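Local coordinates for protein 3-oxosteroid 1-dehydrogenase (Sterolibacterium denitrificans, PDB 7P18) that probably catalyses the FAD-dependent 1-dehydrogenation of 3-oxosteroids, giving 3-oxo-Delta(1)-steroids, at residues 71-76 against 128-133; 90-95 against 550-555; 393-398 against 467-472; 507-512 against 554-559. All blocks are in the same frame, centred on the assembly; numbering follows the deposited sequence.

Contact 1: 71-76 against 128-133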
loop_
_atom_site.group_PDB
_atom_site.type_symbol
_atom_site.label_atom_id
_atom_site.label_comp_id
_atom_site.label_asym_id
_atom_site.label_seq_id
_atom_site.Cartn_x
_atom_site.Cartn_y
_atom_site.Cartn_z
ATOM N N LEU A 71 -18.701 2.774 11.708
ATOM C CA LEU A 71 -19.376 3.794 10.863
ATOM C C LEU A 71 -19.058 5.183 11.419
ATOM O O LEU A 71 -18.782 6.094 10.619
ATOM C CB LEU A 71 -20.895 3.548 10.792
ATOM C CG LEU A 71 -21.667 4.580 9.964
ATOM C CD1 LEU A 71 -21.251 4.522 8.499
ATOM C CD2 LEU A 71 -23.169 4.379 10.099
ATOM N N THR A 72 -19.081 5.377 12.739
ATOM C CA THR A 72 -18.715 6.658 13.371
ATOM C C THR A 72 -17.316 7.081 12.899
ATOM O O THR A 72 -17.123 8.222 12.455
ATOM C CB THR A 72 -18.852 6.543 14.888
ATOM O OG1 THR A 72 -20.254 6.430 15.176
ATOM C CG2 THR A 72 -18.253 7.730 15.599
ATOM N N TYR A 73 -16.370 6.171 13.011
ATOM C CA TYR A 73 -14.966 6.375 12.583
ATOM C C TYR A 73 -14.902 6.729 11.089
ATOM O O TYR A 73 -14.243 7.729 10.778
ATOM C CB TYR A 73 -14.153 5.152 12.932
ATOM C CG TYR A 73 -12.674 5.275 12.701
ATOM C CD1 TYR A 73 -11.879 6.010 13.564
ATOM C CD2 TYR A 73 -12.061 4.626 11.646
ATOM C CE1 TYR A 73 -10.499 6.100 13.393
ATOM C CE2 TYR A 73 -10.689 4.706 11.468
ATOM C CZ TYR A 73 -9.898 5.411 12.358
ATOM O OH TYR A 73 -8.525 5.490 12.182
ATOM N N LEU A 74 -15.524 5.953 10.205
ATOM C CA LEU A 74 -15.465 6.234 8.743
ATOM C C LEU A 74 -16.169 7.554 8.404
ATOM O O LEU A 74 -15.680 8.283 7.537
ATOM C CB LEU A 74 -16.004 5.054 7.940
ATOM C CG LEU A 74 -15.083 3.836 7.905
ATOM C CD1 LEU A 74 -15.663 2.809 6.974
ATOM C CD2 LEU A 74 -13.675 4.272 7.470
ATOM N N LYS A 75 -17.290 7.893 9.048
ATOM C CA LYS A 75 -17.969 9.178 8.763
ATOM C C LYS A 75 -17.050 10.312 9.218
ATOM O O LYS A 75 -16.898 11.286 8.498
ATOM C CB LYS A 75 -19.354 9.241 9.435
ATOM C CG LYS A 75 -20.398 8.388 8.738
ATOM C CD LYS A 75 -21.718 8.394 9.494
ATOM C CE LYS A 75 -22.393 9.753 9.459
ATOM N NZ LYS A 75 -22.849 10.064 8.083
ATOM N N ALA A 76 -16.417 10.183 10.360
ATOM C CA ALA A 76 -15.476 11.196 10.869
ATOM C C ALA A 76 -14.297 11.312 9.900
ATOM O O ALA A 76 -13.886 12.442 9.610
ATOM C CB ALA A 76 -15.028 10.851 12.261
ATOM N N GLY A 128 -6.266 -1.746 18.201
ATOM C CA GLY A 128 -5.685 -2.899 17.502
ATOM C C GLY A 128 -6.760 -3.769 16.920
ATOM O O GLY A 128 -7.936 -3.533 17.214
ATOM N N GLY A 129 -6.389 -4.698 16.065
ATOM C CA GLY A 129 -7.244 -5.847 15.751
ATOM C C GLY A 129 -8.095 -5.652 14.507
ATOM O O GLY A 129 -8.555 -6.669 14.001
ATOM N N ARG A 130 -8.337 -4.418 14.019
ATOM C CA ARG A 130 -9.107 -4.259 12.751
ATOM C C ARG A 130 -8.229 -4.622 11.548
ATOM O O ARG A 130 -8.712 -5.267 10.610
ATOM C CB ARG A 130 -9.660 -2.836 12.613
ATOM C CG ARG A 130 -10.662 -2.424 13.678
ATOM C CD ARG A 130 -11.270 -1.077 13.330
ATOM N NE ARG A 130 -12.498 -0.805 14.055
ATOM C CZ ARG A 130 -12.970 0.410 14.354
ATOM N NH1 ARG A 130 -12.308 1.522 14.044
ATOM N NH2 ARG A 130 -14.152 0.506 14.945
ATOM N N THR A 131 -6.966 -4.215 11.566
ATOM C CA THR A 131 -5.946 -4.630 10.577
ATOM C C THR A 131 -5.758 -6.154 10.668
ATOM O O THR A 131 -5.602 -6.645 11.783
ATOM C CB THR A 131 -4.630 -3.888 10.791
ATOM O OG1 THR A 131 -4.807 -2.486 10.576
ATOM C CG2 THR A 131 -3.559 -4.435 9.876
ATOM N N MET A 132 -5.770 -6.820 9.522
ATOM C CA MET A 132 -5.537 -8.270 9.360
ATOM C C MET A 132 -4.456 -8.493 8.300
ATOM O O MET A 132 -4.328 -7.654 7.348
ATOM C CB MET A 132 -6.811 -9.011 8.964
ATOM C CG MET A 132 -8.044 -8.715 9.844
ATOM S SD MET A 132 -9.475 -9.721 9.353
ATOM C CE MET A 132 -9.097 -11.254 10.193
ATOM N N GLU A 133 -3.719 -9.596 8.449
ATOM C CA GLU A 133 -2.648 -9.952 7.488
ATOM C C GLU A 133 -2.663 -11.450 7.196
ATOM O O GLU A 133 -3.310 -12.246 7.910
ATOM C CB GLU A 133 -1.317 -9.484 8.045
ATOM C CG GLU A 133 -0.753 -10.382 9.157
ATOM C CD GLU A 133 0.725 -10.138 9.383
ATOM O OE1 GLU A 133 1.469 -9.908 8.352
ATOM O OE2 GLU A 133 1.114 -10.096 10.579
#
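R130 reaches across to Y73 from the loop position just before strand 131-138, the central strand of a small antiparallel sheet, and meets a ring carried by helix 67-78. The touch is made by one guanidinium nitrogen: R130 NH1 stands over one face of the tyrosine, off towards the rim, and comes to 3.9 Å from Y73 CD2. The two planes are 54° apart, so this is no flat stack. With R130 CZ 5.5 Å from the centroid of the Y73 ring, the cation-pi term is long and at most weakly attractive. Y73 presents that face because its CG lies anti to the backbone N (chi1 -173°), which swings the ring off the helix towards the arginine, while R130 comes out to it on a chain extended from CG to NE.

Stronger bonds set where the guanidinium sits. NH1 forms a salt bridge with D117 and also binds the carbonyl of G124, and NH2 pairs with D65; two carboxylates thus probably offset the charge of this buried arginine, and the tyrosine covers it more than it holds it. Further out, the strand leads towards the steroid: T131 OG1 is bonded to the carbonyl of A539, and E133 OE1 to the amide of A166, both residues of the pocket that holds androstadienedione. The far end of the tyrosine is fixed as well, its OH hydrogen-bonded to P537 O.

Contact 2: 90-95 against 550-555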
loop_
_atom_site.group_PDB
_atom_site.type_symbol
_atom_site.label_atom_id
_atom_site.label_comp_id
_atom_site.label_asym_id
_atom_site.label_seq_id
_atom_site.Cartn_x
_atom_site.Cartn_y
_atom_site.Cartn_z
ATOM N N TYR A 90 -19.253 -1.190 2.808
ATOM C CA TYR A 90 -17.866 -1.621 3.150
ATOM C C TYR A 90 -17.892 -2.379 4.485
ATOM O O TYR A 90 -17.303 -3.459 4.623
ATOM C CB TYR A 90 -16.885 -0.450 3.206
ATOM C CG TYR A 90 -15.497 -0.939 3.526
ATOM C CD1 TYR A 90 -14.769 -1.636 2.568
ATOM C CD2 TYR A 90 -14.932 -0.793 4.775
ATOM C CE1 TYR A 90 -13.496 -2.129 2.838
ATOM C CE2 TYR A 90 -13.672 -1.304 5.067
ATOM C CZ TYR A 90 -12.953 -1.972 4.085
ATOM O OH TYR A 90 -11.704 -2.462 4.311
ATOM N N LEU A 91 -18.555 -1.821 5.483
ATOM C CA LEU A 91 -18.584 -2.405 6.842
ATOM C C LEU A 91 -19.394 -3.699 6.848
ATOM O O LEU A 91 -18.993 -4.648 7.559
ATOM C CB LEU A 91 -19.129 -1.367 7.813
ATOM C CG LEU A 91 -18.286 -0.118 7.949
ATOM C CD1 LEU A 91 -18.976 0.916 8.834
ATOM C CD2 LEU A 91 -16.886 -0.398 8.476
ATOM N N GLU A 92 -20.461 -3.766 6.057
ATOM C CA GLU A 92 -21.240 -5.006 5.889
ATOM C C GLU A 92 -20.365 -6.112 5.298
ATOM O O GLU A 92 -20.358 -7.216 5.845
ATOM C CB GLU A 92 -22.451 -4.764 4.980
ATOM C CG GLU A 92 -23.273 -6.023 4.752
ATOM C CD GLU A 92 -24.439 -5.907 3.804
ATOM O OE1 GLU A 92 -24.520 -4.923 3.085
ATOM O OE2 GLU A 92 -25.277 -6.782 3.828
ATOM N N SER A 93 -19.656 -5.833 4.199
ATOM C CA SER A 93 -19.058 -6.879 3.337
ATOM C C SER A 93 -17.610 -7.205 3.713
ATOM O O SER A 93 -17.217 -8.328 3.461
ATOM C CB SER A 93 -19.181 -6.511 1.894
ATOM O OG SER A 93 -20.538 -6.397 1.516
ATOM N N ALA A 94 -16.863 -6.287 4.300
ATOM C CA ALA A 94 -15.423 -6.520 4.586
ATOM C C ALA A 94 -15.233 -7.775 5.455
ATOM O O ALA A 94 -14.455 -8.666 5.109
ATOM C CB ALA A 94 -14.814 -5.291 5.164
ATOM N N PRO A 95 -15.958 -7.954 6.586
ATOM C CA PRO A 95 -15.823 -9.191 7.359
ATOM C C PRO A 95 -16.257 -10.448 6.589
ATOM O O PRO A 95 -15.656 -11.538 6.786
ATOM C CB PRO A 95 -16.735 -8.987 8.598
ATOM C CG PRO A 95 -16.999 -7.482 8.638
ATOM C CD PRO A 95 -16.802 -6.937 7.249
ATOM N N GLY A 550 -14.497 -5.834 -4.708
ATOM C CA GLY A 550 -14.385 -6.963 -5.649
ATOM C C GLY A 550 -15.415 -8.032 -5.330
ATOM O O GLY A 550 -16.121 -8.487 -6.248
ATOM N N PHE A 551 -15.512 -8.381 -4.058
ATOM C CA PHE A 551 -16.515 -9.323 -3.487
ATOM C C PHE A 551 -17.933 -8.819 -3.815
ATOM O O PHE A 551 -18.758 -9.628 -4.352
ATOM C CB PHE A 551 -16.205 -9.454 -2.001
ATOM C CG PHE A 551 -17.054 -10.431 -1.224
ATOM C CD1 PHE A 551 -16.777 -11.794 -1.261
ATOM C CD2 PHE A 551 -18.068 -9.980 -0.389
ATOM C CE1 PHE A 551 -17.505 -12.688 -0.485
ATOM C CE2 PHE A 551 -18.780 -10.866 0.406
ATOM C CZ PHE A 551 -18.536 -12.220 0.323
ATOM N N ARG A 552 -18.246 -7.568 -3.482
ATOM C CA ARG A 552 -19.586 -6.968 -3.759
ATOM C C ARG A 552 -19.872 -6.931 -5.271
ATOM O O ARG A 552 -21.032 -7.162 -5.629
ATOM C CB ARG A 552 -19.761 -5.605 -3.106
ATOM C CG ARG A 552 -19.783 -5.638 -1.577
ATOM C CD ARG A 552 -20.254 -4.315 -0.984
ATOM N NE ARG A 552 -21.631 -4.007 -1.367
ATOM C CZ ARG A 552 -22.738 -4.275 -0.643
ATOM N NH1 ARG A 552 -22.657 -4.835 0.551
ATOM N NH2 ARG A 552 -23.927 -3.935 -1.128
ATOM N N ALA A 553 -18.886 -6.639 -6.138
ATOM C CA ALA A 553 -19.097 -6.638 -7.599
ATOM C C ALA A 553 -19.569 -8.024 -8.039
ATOM O O ALA A 553 -20.585 -8.098 -8.781
ATOM C CB ALA A 553 -17.850 -6.232 -8.371
ATOM N N ALA A 554 -18.832 -9.066 -7.678
ATOM C CA ALA A 554 -19.128 -10.457 -8.067
ATOM C C ALA A 554 -20.527 -10.806 -7.539
ATOM O O ALA A 554 -21.341 -11.329 -8.306
ATOM C CB ALA A 554 -18.118 -11.412 -7.524
ATOM N N ASN A 555 -20.815 -10.456 -6.300
ATOM C CA ASN A 555 -22.133 -10.738 -5.664
ATOM C C ASN A 555 -23.233 -10.058 -6.483
ATOM O O ASN A 555 -24.273 -10.711 -6.752
ATOM C CB ASN A 555 -22.151 -10.294 -4.200
ATOM C CG ASN A 555 -21.313 -11.130 -3.277
ATOM O OD1 ASN A 555 -20.828 -12.218 -3.631
ATOM N ND2 ASN A 555 -21.127 -10.623 -2.064
HETATM O O HOH W 1 -26.046 -4.881 0.839
#
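R552 NH1 is shared by two groups of helix 84-104: it gives a hydrogen bond of 2.8 Å to S93 OG and a salt-bridging one of 3.1 Å to E92 OE1. Neither is straight; the N-H to S93 OG makes an angle of 149°. The carboxylate takes its bond from above, with NH1 59° out of its plane, and a water bridges the same pair of side chains, donating to E92 OE1 at 2.7 Å and accepting from R552 NH2.

The arginine chain bends at chi3, which carries NH1 back to the serine while the aliphatic part lies against it, R552 CG being 3.6 Å from S93 CB. On the buried side, F551 CD2 lies 4.3 Å from S93 CB. The axes of segments 90-95 and 550-555 approach to 10.0 Å and lie nearly perpendicular, at 93°. D507 and the carbonyl of K506 hold NH2 and NE, so the whole guanidinium is gripped. A leucine in place of R552 would probably leave E92 and D507 without their cation and S93 OG without its donor. One cation thus binds the two helices at the boundary between protein interior and solvent.

Contact 3: 393-398 against 467-472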
loop_
_atom_site.group_PDB
_atom_site.type_symbol
_atom_site.label_atom_id
_atom_site.label_comp_id
_atom_site.label_asym_id
_atom_site.label_seq_id
_atom_site.Cartn_x
_atom_site.Cartn_y
_atom_site.Cartn_z
ATOM N N TYR A 393 23.525 3.146 13.688
ATOM C CA TYR A 393 23.998 1.835 14.216
ATOM C C TYR A 393 22.797 0.949 14.576
ATOM O O TYR A 393 22.850 -0.274 14.318
ATOM C CB TYR A 393 24.893 2.036 15.442
ATOM C CG TYR A 393 25.456 0.760 16.026
ATOM C CD1 TYR A 393 26.558 0.128 15.467
ATOM C CD2 TYR A 393 24.880 0.185 17.143
ATOM C CE1 TYR A 393 27.080 -1.032 16.020
ATOM C CE2 TYR A 393 25.375 -0.983 17.695
ATOM C CZ TYR A 393 26.487 -1.588 17.137
ATOM O OH TYR A 393 26.977 -2.747 17.665
ATOM N N ASN A 394 21.772 1.539 15.195
ATOM C CA ASN A 394 20.646 0.782 15.826
ATOM C C ASN A 394 19.528 0.397 14.847
ATOM O O ASN A 394 18.899 -0.662 15.079
ATOM C CB ASN A 394 20.115 1.524 17.039
ATOM C CG ASN A 394 21.112 1.357 18.181
ATOM O OD1 ASN A 394 21.856 2.263 18.508
ATOM N ND2 ASN A 394 21.342 0.129 18.549
ATOM N N TYR A 395 19.256 1.191 13.811
ATOM C CA TYR A 395 17.917 1.168 13.152
ATOM C C TYR A 395 18.028 1.072 11.646
ATOM O O TYR A 395 18.978 1.574 11.069
ATOM C CB TYR A 395 17.143 2.429 13.517
ATOM C CG TYR A 395 16.897 2.621 14.989
ATOM C CD1 TYR A 395 16.395 1.590 15.770
ATOM C CD2 TYR A 395 17.115 3.836 15.591
ATOM C CE1 TYR A 395 16.122 1.776 17.119
ATOM C CE2 TYR A 395 16.877 4.027 16.943
ATOM C CZ TYR A 395 16.375 2.992 17.707
ATOM O OH TYR A 395 16.113 3.194 19.031
ATOM N N PRO A 396 17.030 0.450 10.982
ATOM C CA PRO A 396 16.943 0.455 9.525
ATOM C C PRO A 396 16.355 1.803 9.104
ATOM O O PRO A 396 15.773 2.494 9.928
ATOM C CB PRO A 396 16.010 -0.714 9.217
ATOM C CG PRO A 396 15.083 -0.762 10.378
ATOM C CD PRO A 396 15.870 -0.226 11.580
ATOM N N MET A 397 16.527 2.153 7.829
ATOM C CA MET A 397 15.827 3.308 7.212
ATOM C C MET A 397 15.721 3.047 5.704
ATOM O O MET A 397 16.693 3.279 4.968
ATOM C CB MET A 397 16.543 4.621 7.505
ATOM C CG MET A 397 15.723 5.858 7.087
ATOM S SD MET A 397 14.083 5.984 7.830
ATOM C CE MET A 397 14.480 6.228 9.565
ATOM N N GLY A 398 14.577 2.532 5.276
ATOM C CA GLY A 398 14.364 2.049 3.905
ATOM C C GLY A 398 15.449 1.079 3.495
ATOM O O GLY A 398 15.644 0.061 4.167
ATOM N N TYR A 467 5.588 1.896 16.438
ATOM C CA TYR A 467 6.855 1.739 15.695
ATOM C C TYR A 467 7.972 2.547 16.363
ATOM O O TYR A 467 9.003 2.762 15.710
ATOM C CB TYR A 467 6.626 2.099 14.223
ATOM C CG TYR A 467 5.945 1.032 13.399
ATOM C CD1 TYR A 467 6.367 -0.290 13.379
ATOM C CD2 TYR A 467 4.884 1.376 12.570
ATOM C CE1 TYR A 467 5.748 -1.251 12.585
ATOM C CE2 TYR A 467 4.257 0.434 11.764
ATOM C CZ TYR A 467 4.660 -0.886 11.803
ATOM O OH TYR A 467 4.010 -1.750 10.985
ATOM N N GLY A 468 7.774 3.027 17.591
ATOM C CA GLY A 468 8.874 3.546 18.424
ATOM C C GLY A 468 9.767 2.411 18.956
ATOM O O GLY A 468 9.507 1.235 18.653
ATOM N N ASP A 469 10.798 2.756 19.708
ATOM C CA ASP A 469 11.706 1.779 20.370
ATOM C C ASP A 469 11.217 1.633 21.818
ATOM O O ASP A 469 11.299 2.604 22.567
ATOM C CB ASP A 469 13.158 2.234 20.279
ATOM C CG ASP A 469 14.176 1.249 20.847
ATOM O OD1 ASP A 469 13.795 0.393 21.702
ATOM O OD2 ASP A 469 15.314 1.356 20.427
ATOM N N TYR A 470 10.596 0.491 22.092
ATOM C CA TYR A 470 10.189 -0.074 23.407
ATOM C C TYR A 470 11.131 0.390 24.538
ATOM O O TYR A 470 10.656 0.855 25.599
ATOM C CB TYR A 470 10.158 -1.593 23.195
ATOM C CG TYR A 470 10.117 -2.459 24.423
ATOM C CD1 TYR A 470 8.934 -2.631 25.124
ATOM C CD2 TYR A 470 11.238 -3.156 24.847
ATOM C CE1 TYR A 470 8.862 -3.465 26.229
ATOM C CE2 TYR A 470 11.186 -3.990 25.953
ATOM C CZ TYR A 470 9.995 -4.141 26.650
ATOM O OH TYR A 470 9.926 -4.948 27.752
ATOM N N ASN A 471 12.448 0.305 24.318
ATOM C CA ASN A 471 13.514 0.553 25.339
ATOM C C ASN A 471 13.638 2.040 25.659
ATOM O O ASN A 471 14.225 2.377 26.703
ATOM C CB ASN A 471 14.862 0.002 24.863
ATOM C CG ASN A 471 14.741 -1.465 24.505
ATOM O OD1 ASN A 471 14.637 -2.298 25.405
ATOM N ND2 ASN A 471 14.655 -1.797 23.220
ATOM N N VAL A 472 13.109 2.933 24.814
ATOM C CA VAL A 472 13.446 4.374 24.932
ATOM C C VAL A 472 12.312 5.060 25.685
ATOM O O VAL A 472 11.114 4.887 25.310
ATOM C CB VAL A 472 13.751 4.988 23.549
ATOM C CG1 VAL A 472 13.861 6.477 23.610
ATOM C CG2 VAL A 472 14.976 4.347 22.917
#
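An Asx turn laid over a type I beta turn, D469 to V472, presents the carboxylate of D469 to Y395, the residue where the chain leaves helix 389-394. The phenol donates: Y395 OH gives a hydrogen bond to D469 OD2, modelled at 2.4 Å, a very short value whose exact length is best treated with caution. OD2 sits at the edge of the ring, in its plane; the bond is bent from the CZ-OH line, and the carboxylate is turned across the ring, the two planes 80° apart. D469 CG is anti to the backbone N (chi1 -176°), which sends the acid out of the turn towards the tyrosine. Close by, V472 CG2 touches the same oxygen, Y395 OH, at 4.2 Å.

The other carboxylate oxygen is spoken for inside the loop. D469 OD1 accepts from N471 ND2 with its syn lone pair, at 2.8 Å, and the backbone N471 N comes to D469 OD1 at 2.9 Å on the anti side, somewhat out of plane. Between them they fix the rotation of the acid. On the tyrosine, N394 CB lies 3.8 Å above the Y395 ring, over its centre, and F391 meets that ring edge-to-face. An alanine in place of D469 would probably leave the buried Y395 hydroxyl without its acceptor and cost N471 both bonds to OD1. N471 ND2 also bonds K175 O, tying the loop to the chain beyond helix 166-174. An aspartate whose OD1 accepts from the backbone N two residues on, here at the start of a type I turn, is the classic Asx turn.

Contact 4: 507-512 against 554-559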
loop_
_atom_site.group_PDB
_atom_site.type_symbol
_atom_site.label_atom_id
_atom_site.label_comp_id
_atom_site.label_asym_id
_atom_site.label_seq_id
_atom_site.Cartn_x
_atom_site.Cartn_y
_atom_site.Cartn_z
ATOM N N ASP A 507 -22.197 -1.133 -4.871
ATOM C CA ASP A 507 -22.022 -2.462 -5.490
ATOM C C ASP A 507 -20.912 -2.413 -6.555
ATOM O O ASP A 507 -20.826 -3.334 -7.391
ATOM C CB ASP A 507 -23.358 -2.948 -6.046
ATOM C CG ASP A 507 -24.356 -3.238 -4.933
ATOM O OD1 ASP A 507 -23.986 -3.978 -4.019
ATOM O OD2 ASP A 507 -25.469 -2.678 -4.986
ATOM N N ALA A 508 -20.094 -1.371 -6.514
ATOM C CA ALA A 508 -18.916 -1.143 -7.388
ATOM C C ALA A 508 -19.316 -0.843 -8.828
ATOM O O ALA A 508 -18.427 -0.918 -9.730
ATOM C CB ALA A 508 -18.007 -2.335 -7.304
ATOM N N ARG A 509 -20.569 -0.445 -9.073
ATOM C CA ARG A 509 -20.998 -0.082 -10.442
ATOM C C ARG A 509 -20.415 1.275 -10.784
ATOM O O ARG A 509 -20.492 2.220 -9.960
ATOM C CB ARG A 509 -22.530 -0.070 -10.543
ATOM C CG ARG A 509 -23.106 -1.464 -10.426
ATOM C CD ARG A 509 -24.583 -1.511 -10.827
ATOM N NE ARG A 509 -25.392 -0.796 -9.868
ATOM C CZ ARG A 509 -26.717 -0.720 -9.909
ATOM N NH1 ARG A 509 -27.389 -1.308 -10.890
ATOM N NH2 ARG A 509 -27.359 -0.044 -8.971
ATOM N N VAL A 510 -19.844 1.396 -11.974
ATOM C CA VAL A 510 -19.374 2.718 -12.425
ATOM C C VAL A 510 -20.578 3.634 -12.677
ATOM O O VAL A 510 -21.517 3.225 -13.392
ATOM C CB VAL A 510 -18.436 2.597 -13.637
ATOM C CG1 VAL A 510 -18.041 3.954 -14.160
ATOM C CG2 VAL A 510 -17.218 1.762 -13.277
ATOM N N LEU A 511 -20.494 4.869 -12.209
ATOM C CA LEU A 511 -21.525 5.916 -12.399
ATOM C C LEU A 511 -21.089 6.934 -13.453
ATOM O O LEU A 511 -19.898 7.330 -13.492
ATOM C CB LEU A 511 -21.779 6.608 -11.053
ATOM C CG LEU A 511 -22.171 5.681 -9.892
ATOM C CD1 LEU A 511 -22.487 6.446 -8.627
ATOM C CD2 LEU A 511 -23.382 4.824 -10.245
ATOM N N ASP A 512 -22.059 7.421 -14.241
ATOM C CA ASP A 512 -21.835 8.503 -15.227
ATOM C C ASP A 512 -21.998 9.860 -14.527
ATOM O O ASP A 512 -22.236 9.889 -13.305
ATOM C CB ASP A 512 -22.720 8.262 -16.446
ATOM C CG ASP A 512 -24.206 8.536 -16.231
ATOM O OD1 ASP A 512 -24.574 9.137 -15.194
ATOM O OD2 ASP A 512 -24.959 8.126 -17.120
ATOM N N ALA A 554 -18.832 -9.066 -7.678
ATOM C CA ALA A 554 -19.128 -10.457 -8.067
ATOM C C ALA A 554 -20.527 -10.806 -7.539
ATOM O O ALA A 554 -21.341 -11.329 -8.306
ATOM C CB ALA A 554 -18.118 -11.412 -7.524
ATOM N N ASN A 555 -20.815 -10.456 -6.300
ATOM C CA ASN A 555 -22.133 -10.738 -5.664
ATOM C C ASN A 555 -23.233 -10.058 -6.483
ATOM O O ASN A 555 -24.273 -10.711 -6.752
ATOM C CB ASN A 555 -22.151 -10.294 -4.200
ATOM C CG ASN A 555 -21.313 -11.130 -3.277
ATOM O OD1 ASN A 555 -20.828 -12.218 -3.631
ATOM N ND2 ASN A 555 -21.127 -10.623 -2.064
ATOM N N HIS A 556 -23.029 -8.809 -6.899
ATOM C CA HIS A 556 -24.053 -8.035 -7.618
ATOM C C HIS A 556 -24.309 -8.680 -8.977
ATOM O O HIS A 556 -25.505 -8.806 -9.387
ATOM C CB HIS A 556 -23.675 -6.566 -7.743
ATOM C CG HIS A 556 -24.784 -5.747 -8.302
ATOM N ND1 HIS A 556 -24.909 -5.501 -9.643
ATOM C CD2 HIS A 556 -25.854 -5.172 -7.693
ATOM C CE1 HIS A 556 -25.993 -4.763 -9.840
ATOM N NE2 HIS A 556 -26.548 -4.505 -8.642
ATOM N N ILE A 557 -23.240 -9.060 -9.669
ATOM C CA ILE A 557 -23.329 -9.675 -11.019
ATOM C C ILE A 557 -24.129 -10.991 -10.904
ATOM O O ILE A 557 -25.057 -11.180 -11.676
ATOM C CB ILE A 557 -21.941 -9.889 -11.631
ATOM C CG1 ILE A 557 -21.197 -8.584 -11.928
ATOM C CG2 ILE A 557 -22.062 -10.753 -12.875
ATOM C CD1 ILE A 557 -19.720 -8.804 -12.236
ATOM N N ALA A 558 -23.781 -11.858 -9.969
ATOM C CA ALA A 558 -24.514 -13.131 -9.716
ATOM C C ALA A 558 -25.991 -12.891 -9.321
ATOM O O ALA A 558 -26.853 -13.663 -9.796
ATOM C CB ALA A 558 -23.797 -13.954 -8.698
ATOM N N ALA A 559 -26.307 -11.877 -8.511
ATOM C CA ALA A 559 -27.665 -11.640 -7.973
ATOM C C ALA A 559 -28.582 -11.131 -9.096
ATOM O O ALA A 559 -29.806 -11.136 -8.884
ATOM C CB ALA A 559 -27.638 -10.664 -6.825
#
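H556 is where the helix segment 554-559 meets D507 and R509. Along the helix, A554 packs on R25 and A26 of helix 17-28, and N555 OD1 is bonded to R25, so this side of the helix lies against helix 17-28. H556 then points the other way, at 507-512, with CG anti to the backbone N (chi1 -172°), which lifts the imidazole clear of the helix and brings it up against both side chains. D507 comes up beside CD2: D507 CG is 3.7 Å from H556 CD2, the carboxylate turned only 26° from the imidazole plane, and the beta carbons D507 CB and H556 CB are 4.0 Å apart. R509 arrives at the CE1 corner, where R509 CD lies 3.7 Å from H556 CE1. Its chain bends at chi3, bringing one guanidinium face under H556 NE2, which stands 3.8 Å from the R509 guanidinium plane.

No hydrogen bond crosses between the two segments; D507 and R509 meet the imidazole in van der Waals contact. The polar ends are held outside it: D507 OD1 by R552, R509 NE by D505, and H556 ND1 by the hydroxyl of Y522. D507 OD2 is 4.2 Å from H556 NE2, close enough that the acid may favour a protonated imidazole, against which the arginine would work.

One residue on, I557 turns inward to Y522 and L31. Y522 sits on strand 521-523, an edge strand of the parallel sheet, and A508 pairs with C523 of the same strand, so the arrangement is a helix laid beside the edge of a Rossmann-type FAD-binding sheet.

In the fold
Contacts 1 and 3 are buried, contact 2 is partly buried and contact 4 lies at the surface. Helix 543-559 serves both contact 2 and contact 4, whose centres are 10 Å apart and which one salt bridge joins directly. Contact 1 joins this group through the leucines of helices 67-78 and 84-104, which pack where L74 meets L91. Contact 3 touches none of the others; its nearest atoms are about 8 Å from those of contact 1, and its centre is about 45 Å from that of contact 4. The chemistry varies too: a ring covering an arginine held by two carboxylates in contact 1, a water-assisted salt bridge in contact 2, a phenol-carboxylate bond in contact 3, and chiefly van der Waals packing in contact 4.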